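Local atomic coordinates of cellulase (Clostridium cellulovorans, PDB entry 6UI3), a protein that probably hydrolyses internal beta-1,4 linkages of cellulose and related plant polysaccharides, as a broad-specificity endoglucanase whose family 5 catalytic domain is the part present here. Residues I274-N279 with G313-L318. Numbering follows the deposited sequence.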
ATOM      1  N   ILE A 274     -14.462   0.063   1.298  1.00  7.84           N
ATOM      2  CA  ILE A 274     -15.692  -0.503   1.858  1.00  7.71           C
ATOM      3  C   ILE A 274     -16.338  -1.355   0.770  1.00  7.54           C
ATOM      4  O   ILE A 274     -16.628  -0.864  -0.329  1.00  8.05           O
ATOM      5  CB  ILE A 274     -16.651   0.558   2.424  1.00  6.79           C
ATOM      6  CG1 ILE A 274     -17.979  -0.094   2.854  1.00  7.51           C
ATOM      7  CG2 ILE A 274     -16.858   1.742   1.468  1.00  8.04           C
ATOM      8  CD1 ILE A 274     -18.839   0.746   3.760  1.00  8.71           C
ATOM      9  N   THR A 275     -16.525  -2.637   1.063  1.00  7.97           N
ATOM     10  CA  THR A 275     -17.031  -3.584   0.082  1.00  9.01           C
ATOM     11  C   THR A 275     -18.493  -3.310  -0.266  1.00  8.26           C
ATOM     12  O   THR A 275     -19.295  -2.869   0.569  1.00  9.32           O
ATOM     13  CB  THR A 275     -16.795  -5.014   0.601  1.00 10.31           C
ATOM     14  OG1 THR A 275     -16.978  -5.944  -0.469  1.00 12.73           O
ATOM     15  CG2 THR A 275     -17.714  -5.385   1.764  1.00 10.81           C
ATOM     16  N   ASP A 276     -18.840  -3.582  -1.527  1.00  9.29           N
ATOM     17  CA  ASP A 276     -20.193  -3.335  -2.015  1.00  9.38           C
ATOM     18  C   ASP A 276     -21.151  -4.367  -1.429  1.00 11.14           C
ATOM     19  O   ASP A 276     -21.050  -5.567  -1.720  1.00 12.16           O
ATOM     20  CB  ASP A 276     -20.223  -3.397  -3.545  1.00 10.30           C
ATOM     21  CG  ASP A 276     -21.487  -2.835  -4.143  1.00 10.73           C
ATOM     22  OD1 ASP A 276     -22.377  -2.385  -3.389  1.00 11.29           O
ATOM     23  OD2 ASP A 276     -21.595  -2.872  -5.398  1.00 13.47           O
ATOM     24  N   LYS A 277     -22.108  -3.899  -0.644  1.00  9.59           N
ATOM     25  CA  LYS A 277     -23.214  -4.708  -0.145  1.00  9.55           C
ATOM     26  C   LYS A 277     -24.531  -4.126  -0.653  1.00 10.46           C
ATOM     27  O   LYS A 277     -25.546  -4.146   0.045  1.00 11.89           O
ATOM     28  CB  LYS A 277     -23.170  -4.803   1.377  1.00  9.92           C
ATOM     29  CG  LYS A 277     -21.881  -5.420   1.913  1.00  9.04           C
ATOM     30  CD  LYS A 277     -21.878  -5.548   3.414  1.00  9.23           C
ATOM     31  CE  LYS A 277     -20.538  -5.980   3.941  1.00  7.91           C
ATOM     32  NZ  LYS A 277     -20.588  -6.244   5.410  1.00  8.26           N
ATOM     33  N   ASP A 278     -24.505  -3.569  -1.868  1.00 10.41           N
ATOM     34  CA  ASP A 278     -25.672  -2.916  -2.466  1.00 12.07           C
ATOM     35  C   ASP A 278     -26.169  -1.783  -1.580  1.00 10.68           C
ATOM     36  O   ASP A 278     -27.371  -1.571  -1.405  1.00 11.91           O
ATOM     37  CB  ASP A 278     -26.746  -3.941  -2.822  1.00 18.92           C
ATOM     38  CG  ASP A 278     -26.188  -5.045  -3.710  1.00 30.42           C
ATOM     39  OD1 ASP A 278     -26.260  -6.229  -3.322  1.00 35.97           O
ATOM     40  OD2 ASP A 278     -25.612  -4.716  -4.772  1.00 33.20           O
ATOM     41  N   ASN A 279     -25.218  -1.031  -1.045  1.00  9.51           N
ATOM     42  CA  ASN A 279     -25.420  -0.005  -0.034  1.00  8.72           C
ATOM     43  C   ASN A 279     -24.691   1.266  -0.409  1.00  8.30           C
ATOM     44  O   ASN A 279     -23.924   1.828   0.380  1.00  8.44           O
ATOM     45  CB  ASN A 279     -24.965  -0.519   1.337  1.00  8.37           C
ATOM     46  CG  ASN A 279     -23.495  -0.952   1.373  1.00  8.05           C
ATOM     47  OD1 ASN A 279     -22.883  -1.275   0.350  1.00  8.32           O
ATOM     48  ND2 ASN A 279     -22.935  -0.982   2.578  1.00  7.94           N
ATOM     49  N   GLY A 313     -17.393 -12.474  -3.772  1.00 16.30           N
ATOM     50  CA  GLY A 313     -16.069 -12.068  -3.368  1.00 15.12           C
ATOM     51  C   GLY A 313     -16.041 -10.660  -2.789  1.00 12.80           C
ATOM     52  O   GLY A 313     -17.058 -10.117  -2.352  1.00 15.30           O
ATOM     53  N   GLU A 314     -14.845 -10.085  -2.736  1.00 12.11           N
ATOM     54  CA  GLU A 314     -14.650  -8.736  -2.207  1.00 11.62           C
ATOM     55  C   GLU A 314     -14.978  -7.763  -3.331  1.00 10.47           C
ATOM     56  O   GLU A 314     -14.229  -7.648  -4.310  1.00  9.57           O
ATOM     57  CB  GLU A 314     -13.224  -8.560  -1.691  1.00 12.82           C
ATOM     58  CG  GLU A 314     -12.906  -9.416  -0.466  1.00 17.40           C
ATOM     59  CD  GLU A 314     -11.491  -9.232   0.079  1.00 20.81           C
ATOM     60  OE1 GLU A 314     -10.656  -8.564  -0.562  1.00 21.85           O
ATOM     61  OE2 GLU A 314     -11.222  -9.763   1.179  1.00 24.33           O
ATOM     62  N   ARG A 315     -16.119  -7.086  -3.223  1.00 10.79           N
ATOM     63  CA  ARG A 315     -16.626  -6.235  -4.304  1.00  9.59           C
ATOM     64  C   ARG A 315     -16.070  -4.833  -4.079  1.00  8.64           C
ATOM     65  O   ARG A 315     -16.703  -3.965  -3.462  1.00  9.80           O
ATOM     66  CB  ARG A 315     -18.147  -6.274  -4.338  1.00 11.82           C
ATOM     67  CG  ARG A 315     -18.690  -7.680  -4.590  1.00 15.30           C
ATOM     68  CD  ARG A 315     -20.164  -7.775  -4.229  1.00 18.87           C
ATOM     69  NE  ARG A 315     -21.000  -7.072  -5.201  1.00 21.62           N
ATOM     70  CZ  ARG A 315     -22.237  -6.643  -4.972  1.00 25.87           C
ATOM     71  NH1 ARG A 315     -22.797  -6.818  -3.789  1.00 25.13           N
ATOM     72  NH2 ARG A 315     -22.912  -6.027  -5.936  1.00 28.32           N
ATOM     73  N   LEU A 316     -14.860  -4.607  -4.589  1.00 10.23           N
ATOM     74  CA  LEU A 316     -14.074  -3.420  -4.273  1.00  9.47           C
ATOM     75  C   LEU A 316     -13.689  -2.635  -5.518  1.00  9.52           C
ATOM     76  O   LEU A 316     -12.877  -1.709  -5.443  1.00  9.61           O
ATOM     77  CB  LEU A 316     -12.827  -3.828  -3.477  1.00  9.93           C
ATOM     78  CG  LEU A 316     -13.117  -4.460  -2.122  1.00 10.86           C
ATOM     79  CD1 LEU A 316     -11.855  -5.019  -1.483  1.00 11.97           C
ATOM     80  CD2 LEU A 316     -13.778  -3.448  -1.212  1.00 12.88           C
ATOM     81  N   GLY A 317     -14.241  -2.977  -6.678  1.00  9.79           N
ATOM     82  CA  GLY A 317     -13.879  -2.270  -7.894  1.00  9.74           C
ATOM     83  C   GLY A 317     -14.355  -0.823  -7.895  1.00  8.80           C
ATOM     84  O   GLY A 317     -15.468  -0.510  -7.458  1.00  9.75           O
ATOM     85  N   LEU A 318     -13.499   0.068  -8.402  1.00  8.46           N
ATOM     86  CA  LEU A 318     -13.892   1.431  -8.742  1.00  7.93           C
ATOM     87  C   LEU A 318     -13.708   1.725 -10.220  1.00  8.32           C
ATOM     88  O   LEU A 318     -14.626   2.253 -10.867  1.00  9.46           O
ATOM     89  CB  LEU A 318     -13.104   2.480  -7.945  1.00 10.89           C
ATOM     90  CG  LEU A 318     -13.374   2.577  -6.449  1.00 13.95           C
ATOM     91  CD1 LEU A 318     -12.546   3.704  -5.862  1.00 14.47           C
ATOM     92  CD2 LEU A 318     -14.858   2.807  -6.171  1.00 15.67           C
TER
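Two loops at the carboxyl ends of neighbouring strands in the (beta/alpha)8 barrel of this family 5 domain illustrate how one residue can join adjacent barrel loops through both its backbone and its side chain. The segment 274-279 leads from strand 267-272 into helix 280-296, while 313-318 belongs to the loop between strand 301-305 and helix 329-339; Arg315, centre of an inverse gamma turn, is the joint.

Its backbone makes two hydrogen bonds to the other loop. Arg315 N donates to Thr275 OG1 at 3.1 Å, a rather bent bond (138°), with the hydroxyl oxygen placed anti to its own backbone N. Straighter is the bond from Asp276 N to Arg315 O, 2.9 Å long, which arrives in the carbonyl plane on a lone pair. Thr275 and Asp276 thus grip both polar backbone atoms of the one residue.

The electrostatic part lies at the guanidinium, which a bend at chi3 carries obliquely across the carboxylate of Asp276. The two flat groups stack with planes 21° apart, Asp276 OD2 sitting over one face, 3.5 Å from Arg315 NH2, so this salt bridge is one of charge alone. Asp278 instead comes in at the guanidinium edge, where Arg315 NH2 gives a nearly straight hydrogen bond (161°) to Asp278 OD2 at 3.2 Å, a salt bridge with a directed N-H. An Asx turn, in which Asp278 N donates to Asp276 OD1 at 2.9 Å, links the backbone of one aspartate to the carboxylate of the other. Two carboxylates so close probably stabilise the positive charge of Arg315.

Apolar packing is contributed by Leu316, whose side chain also touches Trp304 of strand 301-305; the CD2 methyl of Leu316 rests 3.5 Å from Thr275 CA.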